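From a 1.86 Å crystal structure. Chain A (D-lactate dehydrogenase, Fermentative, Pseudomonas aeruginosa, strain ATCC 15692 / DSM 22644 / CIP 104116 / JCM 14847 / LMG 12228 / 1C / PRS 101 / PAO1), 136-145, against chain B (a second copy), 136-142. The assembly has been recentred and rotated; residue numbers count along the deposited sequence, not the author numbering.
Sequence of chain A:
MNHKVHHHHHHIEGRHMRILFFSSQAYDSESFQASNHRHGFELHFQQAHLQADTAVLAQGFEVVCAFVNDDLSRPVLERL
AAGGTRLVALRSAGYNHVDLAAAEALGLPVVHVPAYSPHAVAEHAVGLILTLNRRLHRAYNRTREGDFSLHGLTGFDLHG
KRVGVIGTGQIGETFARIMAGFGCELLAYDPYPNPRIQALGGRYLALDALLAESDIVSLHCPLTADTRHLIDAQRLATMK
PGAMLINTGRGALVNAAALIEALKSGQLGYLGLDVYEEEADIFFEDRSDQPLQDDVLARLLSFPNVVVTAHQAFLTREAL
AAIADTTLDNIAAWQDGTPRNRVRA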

ATOM      1  N   LEU A 136       0.850 -13.714  -2.078  1.00 22.51           N
ATOM      2  CA  LEU A 136       0.909 -12.968  -3.304  1.00 23.81           C
ATOM      3  C   LEU A 136       0.531 -11.449  -3.151  1.00 25.62           C
ATOM      4  O   LEU A 136       1.108 -10.619  -3.822  1.00 25.93           O
ATOM      5  CB  LEU A 136      -0.010 -13.561  -4.375  1.00 24.66           C
ATOM      6  CG  LEU A 136       0.298 -14.975  -4.842  1.00 25.69           C
ATOM      7  CD1 LEU A 136      -0.665 -15.533  -5.858  1.00 25.99           C
ATOM      8  CD2 LEU A 136       1.736 -15.075  -5.298  1.00 26.01           C
ATOM      9  N   HIS A 137      -0.345 -11.180  -2.218  1.00 27.12           N
ATOM     10  CA  HIS A 137      -0.738  -9.837  -1.908  1.00 28.69           C
ATOM     11  C   HIS A 137       0.421  -9.070  -1.306  1.00 26.60           C
ATOM     12  O   HIS A 137       0.681  -7.947  -1.653  1.00 25.82           O
ATOM     13  CB  HIS A 137      -1.977  -9.859  -1.034  1.00 30.94           C
ATOM     14  CG  HIS A 137      -1.820 -10.647   0.227  1.00 30.02           C
ATOM     15  ND1 HIS A 137      -1.779 -11.959   0.246  1.00 36.80           N
ATOM     16  CD2 HIS A 137      -1.726 -10.247   1.516  1.00 31.26           C
ATOM     17  CE1 HIS A 137      -1.618 -12.377   1.485  1.00 37.26           C
ATOM     18  NE2 HIS A 137      -1.593 -11.326   2.266  1.00 35.72           N
ATOM     19  N   ARG A 138       1.146  -9.715  -0.421  1.00 26.29           N
ATOM     20  CA  ARG A 138       2.366  -9.151   0.192  1.00 25.68           C
ATOM     21  C   ARG A 138       3.489  -8.982  -0.812  1.00 24.70           C
ATOM     22  O   ARG A 138       4.148  -7.931  -0.871  1.00 22.98           O
ATOM     23  CB  ARG A 138       2.803  -9.988   1.371  1.00 28.21           C
ATOM     24  CG  ARG A 138       1.701 -10.127   2.471  1.00 36.36           C
ATOM     25  CD  ARG A 138       2.297 -10.759   3.761  1.00 41.06           C
ATOM     26  NE  ARG A 138       3.340  -9.887   4.308  1.00 42.82           N
ATOM     27  CZ  ARG A 138       4.451 -10.275   4.932  1.00 40.20           C
ATOM     28  NH1 ARG A 138       4.702 -11.564   5.200  1.00 43.79           N
ATOM     29  NH2 ARG A 138       5.307  -9.342   5.333  1.00 42.37           N
ATOM     30  N   ALA A 139       3.688  -9.997  -1.649  1.00 24.70           N
ATOM     31  CA  ALA A 139       4.651  -9.914  -2.726  1.00 23.63           C
ATOM     32  C   ALA A 139       4.410  -8.776  -3.653  1.00 23.57           C
ATOM     33  O   ALA A 139       5.330  -8.026  -3.970  1.00 23.79           O
ATOM     34  CB  ALA A 139       4.713 -11.224  -3.500  1.00 24.58           C
ATOM     35  N   TYR A 140       3.179  -8.621  -4.107  1.00 22.76           N
ATOM     36  CA  TYR A 140       2.806  -7.547  -5.005  1.00 21.54           C
ATOM     37  C   TYR A 140       3.233  -6.207  -4.402  1.00 21.51           C
ATOM     38  O   TYR A 140       3.817  -5.350  -5.126  1.00 20.33           O
ATOM     39  CB  TYR A 140       1.287  -7.524  -5.263  1.00 22.29           C
ATOM     40  CG  TYR A 140       0.788  -6.347  -6.002  1.00 23.20           C
ATOM     41  CD1 TYR A 140       1.032  -6.185  -7.356  1.00 25.02           C
ATOM     42  CD2 TYR A 140       0.071  -5.351  -5.354  1.00 23.51           C
ATOM     43  CE1 TYR A 140       0.632  -5.042  -8.056  1.00 25.11           C
ATOM     44  CE2 TYR A 140      -0.445  -4.275  -6.053  1.00 23.67           C
ATOM     45  CZ  TYR A 140      -0.157  -4.113  -7.422  1.00 27.06           C
ATOM     46  OH  TYR A 140      -0.596  -2.975  -8.121  1.00 26.23           O
ATOM     47  N   ASN A 141       2.861  -5.990  -3.145  1.00 21.69           N
ATOM     48  CA  ASN A 141       3.156  -4.689  -2.504  1.00 22.01           C
ATOM     49  C   ASN A 141       4.679  -4.460  -2.319  1.00 21.35           C
ATOM     50  O   ASN A 141       5.148  -3.321  -2.449  1.00 22.19           O
ATOM     51  CB  ASN A 141       2.429  -4.561  -1.198  1.00 22.72           C
ATOM     52  CG  ASN A 141       0.932  -4.306  -1.394  1.00 23.47           C
ATOM     53  OD1 ASN A 141       0.504  -3.653  -2.346  1.00 24.89           O
ATOM     54  ND2 ASN A 141       0.152  -4.760  -0.455  1.00 22.96           N
ATOM     55  N   ARG A 142       5.443  -5.506  -2.142  1.00 20.69           N
ATOM     56  CA  ARG A 142       6.910  -5.366  -2.212  1.00 22.08           C
ATOM     57  C   ARG A 142       7.434  -5.012  -3.591  1.00 21.73           C
ATOM     58  O   ARG A 142       8.181  -4.054  -3.756  1.00 23.62           O
ATOM     59  CB  ARG A 142       7.582  -6.658  -1.725  1.00 22.70           C
ATOM     60  CG  ARG A 142       7.412  -6.925  -0.256  1.00 23.98           C
ATOM     61  CD  ARG A 142       8.298  -8.127   0.105  1.00 24.13           C
ATOM     62  NE  ARG A 142       7.952  -8.608   1.455  1.00 26.72           N
ATOM     63  CZ  ARG A 142       8.517  -9.639   2.072  1.00 27.93           C
ATOM     64  NH1 ARG A 142       9.462 -10.375   1.456  1.00 26.11           N
ATOM     65  NH2 ARG A 142       8.135  -9.934   3.332  1.00 30.21           N
ATOM     66  N   THR A 143       7.122  -5.828  -4.569  1.00 21.00           N
ATOM     67  CA  THR A 143       7.688  -5.631  -5.856  1.00 22.60           C
ATOM     68  C   THR A 143       7.315  -4.338  -6.517  1.00 23.09           C
ATOM     69  O   THR A 143       8.138  -3.732  -7.188  1.00 21.88           O
ATOM     70  CB  THR A 143       7.466  -6.837  -6.838  1.00 23.17           C
ATOM     71  OG1 THR A 143       6.104  -7.001  -7.144  1.00 23.90           O
ATOM     72  CG2 THR A 143       8.012  -8.142  -6.283  1.00 21.54           C
ATOM     73  N   ARG A 144       6.094  -3.896  -6.285  1.00 22.27           N
ATOM     74  CA  ARG A 144       5.649  -2.637  -6.820  1.00 25.50           C
ATOM     75  C   ARG A 144       6.545  -1.487  -6.351  1.00 24.91           C
ATOM     76  O   ARG A 144       6.703  -0.492  -7.059  1.00 24.01           O
ATOM     77  CB  ARG A 144       4.243  -2.359  -6.315  1.00 30.20           C
ATOM     78  CG  ARG A 144       3.186  -2.277  -7.400  1.00 38.52           C
ATOM     79  CD  ARG A 144       1.977  -1.493  -6.918  1.00 44.66           C
ATOM     80  NE  ARG A 144       1.748  -1.628  -5.478  1.00 48.47           N
ATOM     81  CZ  ARG A 144       0.971  -0.829  -4.766  1.00 50.11           C
ATOM     82  NH1 ARG A 144       0.330   0.172  -5.353  1.00 46.54           N
ATOM     83  NH2 ARG A 144       0.828  -1.030  -3.461  1.00 46.40           N
ATOM     84  N   GLU A 145       7.112  -1.619  -5.150  1.00 24.06           N
ATOM     85  CA  GLU A 145       7.983  -0.600  -4.626  1.00 27.46           C
ATOM     86  C   GLU A 145       9.500  -0.932  -4.793  1.00 27.69           C
ATOM     87  O   GLU A 145      10.375  -0.223  -4.298  1.00 27.58           O
ATOM     88  CB  GLU A 145       7.605  -0.254  -3.154  1.00 29.90           C
ATOM     89  CG  GLU A 145       7.855  -1.356  -2.115  1.00 32.78           C
ATOM     90  CD  GLU A 145       7.480  -0.994  -0.692  1.00 38.40           C
ATOM     91  OE1 GLU A 145       7.471   0.204  -0.376  1.00 42.62           O
ATOM     92  OE2 GLU A 145       7.168  -1.924   0.117  1.00 36.17           O
TER
ATOM     93  N   LEU B 136      -7.118  -9.877  -6.742  1.00 21.02           N
ATOM     94  CA  LEU B 136      -7.042 -10.076  -5.322  1.00 22.14           C
ATOM     95  C   LEU B 136      -6.015  -9.148  -4.606  1.00 22.20           C
ATOM     96  O   LEU B 136      -6.243  -8.759  -3.506  1.00 22.54           O
ATOM     97  CB  LEU B 136      -6.687 -11.498  -5.008  1.00 22.78           C
ATOM     98  CG  LEU B 136      -7.702 -12.593  -5.486  1.00 23.70           C
ATOM     99  CD1 LEU B 136      -7.240 -14.010  -5.210  1.00 24.80           C
ATOM    100  CD2 LEU B 136      -9.073 -12.287  -4.933  1.00 23.51           C
ATOM    101  N   HIS B 137      -4.928  -8.835  -5.282  1.00 24.19           N
ATOM    102  CA  HIS B 137      -3.890  -7.920  -4.738  1.00 24.62           C
ATOM    103  C   HIS B 137      -4.498  -6.517  -4.598  1.00 22.90           C
ATOM    104  O   HIS B 137      -4.297  -5.833  -3.567  1.00 23.59           O
ATOM    105  CB  HIS B 137      -2.669  -7.968  -5.678  1.00 26.84           C
ATOM    106  CG  HIS B 137      -2.945  -7.595  -7.092  1.00 26.96           C
ATOM    107  ND1 HIS B 137      -3.675  -8.365  -7.962  1.00 29.72           N
ATOM    108  CD2 HIS B 137      -2.591  -6.511  -7.798  1.00 27.72           C
ATOM    109  CE1 HIS B 137      -3.752  -7.777  -9.124  1.00 26.71           C
ATOM    110  NE2 HIS B 137      -3.078  -6.650  -9.050  1.00 25.32           N
ATOM    111  N   ARG B 138      -5.317  -6.120  -5.564  1.00 22.82           N
ATOM    112  CA  ARG B 138      -6.017  -4.798  -5.492  1.00 22.49           C
ATOM    113  C   ARG B 138      -7.095  -4.817  -4.386  1.00 22.22           C
ATOM    114  O   ARG B 138      -7.219  -3.866  -3.606  1.00 19.65           O
ATOM    115  CB  ARG B 138      -6.630  -4.437  -6.804  1.00 24.59           C
ATOM    116  CG  ARG B 138      -5.569  -4.353  -7.958  1.00 28.44           C
ATOM    117  CD  ARG B 138      -6.158  -3.678  -9.233  1.00 31.88           C
ATOM    118  NE  ARG B 138      -6.548  -2.302  -8.943  1.00 32.77           N
ATOM    119  CZ  ARG B 138      -7.591  -1.654  -9.471  1.00 33.08           C
ATOM    120  NH1 ARG B 138      -8.347  -2.217 -10.425  1.00 37.13           N
ATOM    121  NH2 ARG B 138      -7.827  -0.415  -9.060  1.00 35.98           N
ATOM    122  N   ALA B 139      -7.892  -5.903  -4.347  1.00 21.70           N
ATOM    123  CA  ALA B 139      -8.908  -6.050  -3.266  1.00 21.22           C
ATOM    124  C   ALA B 139      -8.332  -5.960  -1.870  1.00 20.86           C
ATOM    125  O   ALA B 139      -8.858  -5.281  -1.020  1.00 21.73           O
ATOM    126  CB  ALA B 139      -9.674  -7.325  -3.441  1.00 21.61           C
ATOM    127  N   TYR B 140      -7.235  -6.677  -1.634  1.00 20.48           N
ATOM    128  CA  TYR B 140      -6.590  -6.691  -0.345  1.00 21.00           C
ATOM    129  C   TYR B 140      -6.273  -5.308   0.084  1.00 20.09           C
ATOM    130  O   TYR B 140      -6.547  -4.902   1.239  1.00 19.51           O
ATOM    131  CB  TYR B 140      -5.285  -7.574  -0.405  1.00 22.24           C
ATOM    132  CG  TYR B 140      -4.493  -7.477   0.793  1.00 23.47           C
ATOM    133  CD1 TYR B 140      -4.904  -8.081   1.966  1.00 26.00           C
ATOM    134  CD2 TYR B 140      -3.285  -6.790   0.784  1.00 25.86           C
ATOM    135  CE1 TYR B 140      -4.147  -7.995   3.136  1.00 28.39           C
ATOM    136  CE2 TYR B 140      -2.555  -6.631   1.924  1.00 27.63           C
ATOM    137  CZ  TYR B 140      -2.959  -7.279   3.099  1.00 31.03           C
ATOM    138  OH  TYR B 140      -2.235  -7.107   4.226  1.00 32.60           O
ATOM    139  N   ASN B 141      -5.660  -4.543  -0.833  1.00 19.74           N
ATOM    140  CA  ASN B 141      -5.276  -3.190  -0.489  1.00 19.73           C
ATOM    141  C   ASN B 141      -6.466  -2.262  -0.203  1.00 19.10           C
ATOM    142  O   ASN B 141      -6.358  -1.386   0.592  1.00 20.00           O
ATOM    143  CB  ASN B 141      -4.364  -2.607  -1.584  1.00 20.03           C
ATOM    144  CG  ASN B 141      -2.937  -3.197  -1.509  1.00 21.35           C
ATOM    145  OD1 ASN B 141      -2.436  -3.590  -0.439  1.00 21.65           O
ATOM    146  ND2 ASN B 141      -2.304  -3.267  -2.631  1.00 23.03           N
ATOM    147  N   ARG B 142      -7.579  -2.494  -0.865  1.00 18.31           N
ATOM    148  CA  ARG B 142      -8.781  -1.776  -0.543  1.00 18.71           C
ATOM    149  C   ARG B 142      -9.348  -2.143   0.791  1.00 18.82           C
ATOM    150  O   ARG B 142      -9.534  -1.309   1.666  1.00 19.35           O
ATOM    151  CB  ARG B 142      -9.872  -2.005  -1.609  1.00 19.44           C
ATOM    152  CG  ARG B 142      -9.559  -1.339  -2.950  1.00 19.78           C
ATOM    153  CD  ARG B 142     -10.776  -1.503  -3.821  1.00 20.04           C
ATOM    154  NE  ARG B 142     -10.486  -1.126  -5.183  1.00 21.04           N
ATOM    155  CZ  ARG B 142     -11.344  -1.185  -6.202  1.00 23.22           C
ATOM    156  NH1 ARG B 142     -12.593  -1.653  -6.035  1.00 22.14           N
ATOM    157  NH2 ARG B 142     -10.914  -0.827  -7.413  1.00 23.09           N
TER
HETATM  158  O   HOH W   1      -1.771  -6.576  -2.435  1.00 26.88           O

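Symmetric helix pairs often join through a residue that can bond to its own copy, and the carboxamide of asparagine, donor and acceptor in one group, is well suited to the task. Here Asn A141 ND2 donates to Asn B141 OD1 at 2.8 Å, while Asn B141 ND2 donates to Asn A141 OD1, also at 2.8 Å. The two amides thus satisfy each other reciprocally, with nearly identical side-chain conformations, chi1 lying in the m well in both copies. Asn A141 OD1 accepts a second, weak hydrogen bond from Arg A144 NH2 at 2.9 Å, three residues further along the same chain.

A single water extends the polar network to the backbone. It donates to His A137 O and to His B137 O, each 2.9 Å from the water oxygen, and so uses both its protons to bridge the helices. These carbonyls also accept the backbone amides of Asn A141 and Asn B141 within their respective helices, the latter bond being weak, so the bridge adds to helical bonding without replacing it.

Around this polar centre the aromatic residues pair crosswise. The edge of His B137 meets the face of Tyr A140, with His B137 CD2 3.4 Å from Tyr A140 CZ; the reciprocal pair brings His A137 CD2 to 3.6 Å from Tyr B140 CZ. Ring planes inclined at 66° and 61° let the polarised C-H edge of each imidazole approach the electron-rich phenol face. Both histidines adopt the p rotamer and both tyrosines the t rotamer, repeating the arrangement in each half.

The backbones cross almost perpendicularly, at -87°, with axes 9.0 Å apart at closest approach. His A137 CA and His B137 CA lie just 4.6 Å apart, while Ala A139 and Ala B139 lie beyond reach of the opposing stretch.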